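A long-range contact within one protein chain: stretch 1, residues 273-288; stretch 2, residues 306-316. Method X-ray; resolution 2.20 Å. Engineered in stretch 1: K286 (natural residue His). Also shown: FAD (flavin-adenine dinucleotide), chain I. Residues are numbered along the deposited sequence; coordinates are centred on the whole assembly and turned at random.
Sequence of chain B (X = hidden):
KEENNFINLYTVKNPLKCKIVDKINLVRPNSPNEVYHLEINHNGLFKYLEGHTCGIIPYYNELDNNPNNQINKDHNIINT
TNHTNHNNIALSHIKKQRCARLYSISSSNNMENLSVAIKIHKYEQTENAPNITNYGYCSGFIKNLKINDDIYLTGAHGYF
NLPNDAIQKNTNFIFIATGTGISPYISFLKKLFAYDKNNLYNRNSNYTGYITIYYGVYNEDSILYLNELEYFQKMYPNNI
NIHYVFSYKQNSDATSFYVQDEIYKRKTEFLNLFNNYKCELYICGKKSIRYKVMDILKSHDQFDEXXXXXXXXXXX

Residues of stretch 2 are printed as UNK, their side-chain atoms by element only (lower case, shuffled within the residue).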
# COMPACT_ATOMS: atom_id res chain seq x y z
N LEU B 273 -10.20 -21.91 18.30
CA LEU B 273 -11.18 -21.75 17.22
C LEU B 273 -10.71 -22.44 15.94
O LEU B 273 -11.46 -23.20 15.32
CB LEU B 273 -11.46 -20.27 16.94
CG LEU B 273 -12.54 -19.59 17.79
CD1 LEU B 273 -12.55 -18.10 17.52
CD2 LEU B 273 -13.90 -20.21 17.52
N PHE B 274 -9.47 -22.18 15.55
CA PHE B 274 -8.93 -22.76 14.33
C PHE B 274 -8.78 -24.28 14.42
O PHE B 274 -9.05 -24.99 13.45
CB PHE B 274 -7.59 -22.13 13.95
CG PHE B 274 -6.97 -22.71 12.72
CD1 PHE B 274 -7.41 -22.34 11.46
CD2 PHE B 274 -5.95 -23.65 12.81
CE1 PHE B 274 -6.85 -22.88 10.32
CE2 PHE B 274 -5.38 -24.19 11.67
CZ PHE B 274 -5.83 -23.80 10.43
N ASN B 275 -8.37 -24.77 15.58
CA ASN B 275 -8.10 -26.20 15.74
C ASN B 275 -9.30 -27.04 16.20
O ASN B 275 -9.55 -28.12 15.66
CB ASN B 275 -6.90 -26.43 16.66
CG ASN B 275 -5.57 -26.18 15.97
OD1 ASN B 275 -5.44 -26.40 14.77
ND2 ASN B 275 -4.58 -25.72 16.73
N ASN B 276 -10.04 -26.54 17.19
CA ASN B 276 -11.18 -27.29 17.74
C ASN B 276 -12.46 -27.18 16.91
O ASN B 276 -13.35 -28.02 17.03
CB ASN B 276 -11.45 -26.87 19.19
CG ASN B 276 -10.46 -27.49 20.16
OD1 ASN B 276 -10.02 -28.62 19.98
ND2 ASN B 276 -10.12 -26.74 21.21
N TYR B 277 -12.56 -26.14 16.07
CA TYR B 277 -13.75 -25.93 15.26
C TYR B 277 -13.46 -26.04 13.76
O TYR B 277 -14.31 -25.72 12.93
CB TYR B 277 -14.40 -24.59 15.58
CG TYR B 277 -15.07 -24.54 16.94
CD1 TYR B 277 -14.36 -24.14 18.07
CD2 TYR B 277 -16.40 -24.91 17.09
CE1 TYR B 277 -14.97 -24.11 19.32
CE2 TYR B 277 -17.01 -24.88 18.34
CZ TYR B 277 -16.29 -24.47 19.44
OH TYR B 277 -16.89 -24.44 20.68
N LYS B 278 -12.26 -26.50 13.42
CA LYS B 278 -11.88 -26.72 12.02
C LYS B 278 -12.17 -25.51 11.14
O LYS B 278 -12.60 -25.65 9.99
CB LYS B 278 -12.59 -27.97 11.47
CG LYS B 278 -12.14 -29.26 12.13
CD LYS B 278 -13.08 -30.41 11.81
CE LYS B 278 -12.72 -31.65 12.61
NZ LYS B 278 -13.64 -32.79 12.34
N CYS B 279 -11.91 -24.32 11.67
CA CYS B 279 -12.19 -23.06 10.98
C CYS B 279 -11.37 -22.86 9.72
O CYS B 279 -10.17 -23.13 9.70
CB CYS B 279 -11.96 -21.87 11.92
SG CYS B 279 -13.27 -21.57 13.12
N GLU B 280 -12.02 -22.37 8.67
CA GLU B 280 -11.32 -21.83 7.52
C GLU B 280 -10.86 -20.43 7.88
O GLU B 280 -11.66 -19.59 8.31
CB GLU B 280 -12.23 -21.79 6.29
CG GLU B 280 -12.49 -23.15 5.66
CD GLU B 280 -11.27 -23.70 4.94
OE1 GLU B 280 -10.51 -22.91 4.34
OE2 GLU B 280 -11.07 -24.94 4.98
N LEU B 281 -9.56 -20.17 7.72
CA LEU B 281 -8.98 -18.89 8.11
C LEU B 281 -8.73 -18.01 6.89
O LEU B 281 -8.09 -18.43 5.93
CB LEU B 281 -7.68 -19.12 8.88
CG LEU B 281 -6.90 -17.89 9.34
CD1 LEU B 281 -7.75 -17.01 10.25
CD2 LEU B 281 -5.62 -18.31 10.05
N TYR B 282 -9.24 -16.78 6.94
CA TYR B 282 -9.08 -15.84 5.84
C TYR B 282 -8.39 -14.57 6.31
O TYR B 282 -8.68 -14.06 7.40
CB TYR B 282 -10.43 -15.49 5.22
CG TYR B 282 -11.04 -16.60 4.40
CD1 TYR B 282 -11.61 -17.71 5.01
CD2 TYR B 282 -11.04 -16.54 3.02
CE1 TYR B 282 -12.17 -18.72 4.27
CE2 TYR B 282 -11.60 -17.55 2.26
CZ TYR B 282 -12.16 -18.64 2.89
OH TYR B 282 -12.71 -19.65 2.15
N ILE B 283 -7.49 -14.05 5.49
CA ILE B 283 -6.81 -12.80 5.79
C ILE B 283 -6.82 -11.89 4.57
O ILE B 283 -6.25 -12.23 3.53
CB ILE B 283 -5.36 -13.04 6.25
CG1 ILE B 283 -5.35 -13.82 7.57
CG2 ILE B 283 -4.62 -11.72 6.39
CD1 ILE B 283 -3.99 -14.42 7.91
N CYS B 284 -7.49 -10.75 4.69
CA CYS B 284 -7.58 -9.81 3.59
C CYS B 284 -7.28 -8.38 4.04
O CYS B 284 -7.95 -7.84 4.92
CB CYS B 284 -8.97 -9.86 2.94
SG CYS B 284 -9.11 -8.86 1.44
N GLY B 285 -6.26 -7.78 3.44
CA GLY B 285 -5.83 -6.46 3.88
C GLY B 285 -4.33 -6.30 3.77
O GLY B 285 -3.70 -6.84 2.85
N LYS B 286 -3.79 -5.68 4.78
CA LYS B 286 -2.38 -5.34 4.83
C LYS B 286 -1.47 -6.59 4.89
O LYS B 286 -1.76 -7.51 5.60
CB LYS B 286 -2.08 -4.42 6.03
CG LYS B 286 -2.78 -3.09 6.16
CD LYS B 286 -2.55 -2.16 4.99
CE LYS B 286 -3.00 -0.77 5.32
NZ LYS B 286 -3.12 0.05 4.18
N LYS B 287 -0.37 -6.56 4.15
CA LYS B 287 0.54 -7.70 4.09
C LYS B 287 1.07 -8.15 5.45
O LYS B 287 1.28 -9.35 5.68
CB LYS B 287 1.71 -7.40 3.15
CG LYS B 287 2.54 -6.19 3.56
CD LYS B 287 3.69 -5.96 2.60
CE LYS B 287 3.18 -5.71 1.19
NZ LYS B 287 4.30 -5.48 0.23
N SER B 288 1.30 -7.20 6.36
CA SER B 288 1.90 -7.50 7.65
C SER B 288 1.06 -8.46 8.50
O SER B 288 1.62 -9.35 9.15
CB SER B 288 2.17 -6.21 8.42
OG SER B 288 3.05 -5.36 7.71
N UNK B 306 -1.70 -30.13 6.02
CA UNK B 306 -3.13 -30.08 5.68
C UNK B 306 -3.81 -28.85 6.18
O UNK B 306 -4.93 -28.57 5.83
c UNK B 306 -3.87 -31.24 6.32
c UNK B 306 -4.60 -30.78 7.56
c UNK B 306 -5.20 -31.91 8.43
c UNK B 306 -5.48 -31.40 9.84
n UNK B 306 -6.32 -30.18 9.81
N UNK B 307 -3.13 -28.14 7.04
CA UNK B 307 -3.69 -26.96 7.68
C UNK B 307 -3.48 -25.73 6.80
O UNK B 307 -4.07 -24.68 7.04
n UNK B 307 -2.43 -28.50 13.71
c UNK B 307 -3.01 -28.75 12.36
c UNK B 307 -3.06 -26.74 9.06
c UNK B 307 -3.32 -27.88 10.03
c UNK B 307 -2.72 -27.60 11.40
N UNK B 308 -2.63 -25.87 5.80
CA UNK B 308 -2.38 -24.79 4.85
C UNK B 308 -3.45 -24.73 3.77
O UNK B 308 -3.52 -23.76 3.01
c UNK B 308 2.53 -24.31 5.75
c UNK B 308 1.47 -24.91 4.83
c UNK B 308 0.11 -24.32 5.14
n UNK B 308 3.82 -25.07 5.70
c UNK B 308 -0.98 -24.91 4.25
N UNK B 309 -4.28 -25.77 3.69
CA UNK B 309 -5.40 -25.78 2.76
C UNK B 309 -6.51 -24.90 3.33
O UNK B 309 -7.37 -24.41 2.60
c UNK B 309 -8.69 -28.73 2.20
c UNK B 309 -7.63 -28.96 3.28
c UNK B 309 -6.91 -27.66 3.65
n UNK B 309 -9.39 -30.00 1.83
c UNK B 309 -5.94 -27.20 2.56
N UNK B 310 -6.46 -24.71 4.64
CA UNK B 310 -7.52 -24.01 5.37
C UNK B 310 -7.25 -22.51 5.50
O UNK B 310 -8.13 -21.75 5.90
c UNK B 310 -7.70 -24.62 6.76
n UNK B 310 -8.93 -25.97 10.86
c UNK B 310 -7.89 -26.63 10.36
n UNK B 310 -7.81 -26.85 9.06
n UNK B 310 -6.93 -27.06 11.17
c UNK B 310 -8.21 -26.06 6.74
c UNK B 310 -8.82 -26.43 8.09
N UNK B 311 -6.04 -22.09 5.16
CA UNK B 311 -5.65 -20.69 5.29
C UNK B 311 -5.68 -19.97 3.94
O UNK B 311 -5.19 -20.48 2.94
c UNK B 311 -3.81 -19.09 5.91
c UNK B 311 -4.25 -21.11 7.33
c UNK B 311 -4.25 -20.55 5.92
N UNK B 312 -6.28 -18.78 3.93
CA UNK B 312 -6.40 -17.98 2.71
C UNK B 312 -5.92 -16.56 2.96
O UNK B 312 -6.28 -15.95 3.97
n UNK B 312 -8.56 -19.87 0.77
n UNK B 312 -9.43 -21.25 2.16
c UNK B 312 -7.85 -17.94 2.24
c UNK B 312 -9.02 -20.17 2.89
c UNK B 312 -9.14 -21.05 0.89
c UNK B 312 -8.46 -19.29 2.02
N UNK B 313 -5.12 -16.03 2.04
CA UNK B 313 -4.59 -14.69 2.19
C UNK B 313 -4.67 -13.89 0.89
O UNK B 313 -4.29 -14.38 -0.17
c UNK B 313 -2.24 -15.40 1.67
c UNK B 313 -2.63 -13.30 2.97
c UNK B 313 -3.13 -14.71 2.69
N UNK B 314 -5.18 -12.67 0.99
CA UNK B 314 -5.19 -11.74 -0.14
C UNK B 314 -4.78 -10.37 0.38
O UNK B 314 -5.57 -9.69 1.05
c UNK B 314 -6.58 -11.69 -0.78
c UNK B 314 -6.57 -11.40 -2.28
o UNK B 314 -8.30 -11.61 -3.90
c UNK B 314 -7.95 -11.09 -2.83
o UNK B 314 -8.68 -10.32 -2.18
N UNK B 315 -3.56 -9.96 0.08
CA UNK B 315 -3.01 -8.73 0.64
C UNK B 315 -2.85 -7.62 -0.39
O UNK B 315 -2.43 -7.86 -1.52
c UNK B 315 -1.87 -9.88 2.57
c UNK B 315 -1.67 -8.98 1.36
c UNK B 315 -0.65 -9.59 0.40
N UNK B 316 -3.19 -6.40 0.01
CA UNK B 316 -3.00 -5.23 -0.84
C UNK B 316 -2.97 -3.95 -0.01
O UNK B 316 -2.60 -2.88 -0.50
OXT UNK B 316 -3.33 -3.95 1.17
c UNK B 316 -7.55 -5.85 -0.51
o UNK B 316 -9.29 -4.40 0.19
c UNK B 316 -7.26 -3.48 -0.64
c UNK B 316 -6.28 -6.03 -1.02
c UNK B 316 -5.48 -4.94 -1.35
c UNK B 316 -8.03 -4.57 -0.32
c UNK B 316 -4.09 -5.15 -1.91
c UNK B 316 -5.99 -3.67 -1.15
PA FAD I . -2.78 5.03 -8.06
O1A FAD I . -2.52 3.70 -8.72
O2A FAD I . -2.91 6.13 -9.09
O5B FAD I . -1.63 5.35 -6.98
C5B FAD I . -1.44 4.52 -5.85
C4B FAD I . -1.23 5.36 -4.60
O4B FAD I . -0.17 6.29 -4.79
C3B FAD I . -2.46 6.17 -4.25
O3B FAD I . -2.59 6.22 -2.85
C2B FAD I . -2.15 7.56 -4.78
O2B FAD I . -2.75 8.55 -3.97
C1B FAD I . -0.64 7.63 -4.72
N9A FAD I . -0.07 8.40 -5.84
C8A FAD I . -0.29 8.22 -7.18
N7A FAD I . 0.43 9.13 -7.86
C5A FAD I . 1.11 9.89 -6.98
C6A FAD I . 1.99 10.96 -7.15
N6A FAD I . 2.22 11.46 -8.36
N1A FAD I . 2.55 11.55 -6.03
C2A FAD I . 2.23 11.08 -4.78
N3A FAD I . 1.36 10.03 -4.62
C4A FAD I . 0.81 9.44 -5.71
N1 FAD I . -9.06 -0.97 -3.25
C2 FAD I . -10.29 -0.55 -2.79
O2 FAD I . -10.47 0.65 -2.58
N3 FAD I . -11.30 -1.47 -2.57
C4 FAD I . -11.08 -2.81 -2.81
O4 FAD I . -11.98 -3.62 -2.61
C4X FAD I . -9.84 -3.24 -3.27
N5 FAD I . -9.62 -4.58 -3.51
C5X FAD I . -8.39 -4.98 -3.97
C6 FAD I . -8.17 -6.34 -4.21
C7 FAD I . -6.93 -6.76 -4.67
C7M FAD I . -6.70 -8.23 -4.93
C8 FAD I . -5.92 -5.83 -4.89
C8M FAD I . -4.57 -6.27 -5.39
C9 FAD I . -6.14 -4.48 -4.65
C9A FAD I . -7.37 -4.05 -4.19
N10 FAD I . -7.59 -2.70 -3.96
C10 FAD I . -8.83 -2.31 -3.49
C1' FAD I . -6.57 -1.65 -4.35
C2' FAD I . -6.97 -0.91 -5.64
O2' FAD I . -6.90 -1.81 -6.72
C3' FAD I . -6.10 0.29 -6.03
O3' FAD I . -4.73 -0.01 -5.83
C4' FAD I . -6.46 1.58 -5.30
O4' FAD I . -7.75 1.97 -5.70
C5' FAD I . -5.49 2.70 -5.68
O5' FAD I . -5.59 2.89 -7.07
P FAD I . -5.48 4.36 -7.73
O1P FAD I . -5.39 4.22 -9.23
O2P FAD I . -6.65 5.24 -7.34
O3P FAD I . -4.10 4.94 -7.15
O HOH W 1 -0.47 -4.62 2.61

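Position 306 carries four carbons in a row ending in a nitrogen, a lysine chain, and touches nothing on stretch 1; it is K306. Position 307 has the same unbranched chain, extended beside the helix end: its backbone O lies 3.9 Å from F274 CZ, at the ring edge, and its terminal nitrogen is 3.8 Å from N275 OD1. This is K307. Positions 308 and 309 again show four carbons and a nitrogen. The first points away, and the second offers little more than its backbone O, 3.9 Å from E280 OE1; they are K308 and K309.

At position 310 three carbons lead to a nitrogen and then to a carbon bearing two more nitrogens, a planar guanidinium: R310. It lies flat on the F274 ring, centres 3.9 Å apart and planes at 14°, a cation-pi arrangement. From there R310 NH1 donates to F274 O at 2.8 Å and, weakly, to C279 O at 3.3 Å, so one group ties the helix end to the turn leading into the strand.

Position 311 has one carbon carrying two more, hence V311; its CG2 packs 4.1 Å from L281 CD2. Position 312 bears a five-membered ring of three carbons and two nitrogens, as in histidine. H312 stacks, offset, on the Y282 ring, with centroids 4.2 Å apart and planes at 9°, while H312 NE2 donates to E280 OE1 at 2.9 Å.

Position 313 repeats the three-carbon fork on the same sheet face as V311. It is V313, its CG2 4.3 Å from I283 CG2. Position 314 has three carbons, the last carrying two oxygens. The carboxylate identifies E314, whose OE1 is 3.9 Å from C284 SG. Position 315 is a third fork, V315; its CG1 reaches 3.6 Å from K287 CA, beyond G285.

Position 316 has a six-carbon ring bearing one oxygen and ends in a carboxylate: Y316. C284 SG sits at the ring edge, 3.9 Å from Y316 CE2, while the flavin covers one ring face, with Y316 CD1 3.4 Å from FAD C9A.

The contact works as a parallel strand pair anchored at its start. Backbone bonds alternate from L281 N to R310 O (2.8 Å) through to Y316 N and G285 O (2.9 Å). L281, I283, V311, V313 and V315 share one face; Y282, C284, H312 and E314 share the other. R310 secures the entry, and Y316 carries the strand's end to the flavin.

Stretch 2 306-316: KKKKRVHVEVY
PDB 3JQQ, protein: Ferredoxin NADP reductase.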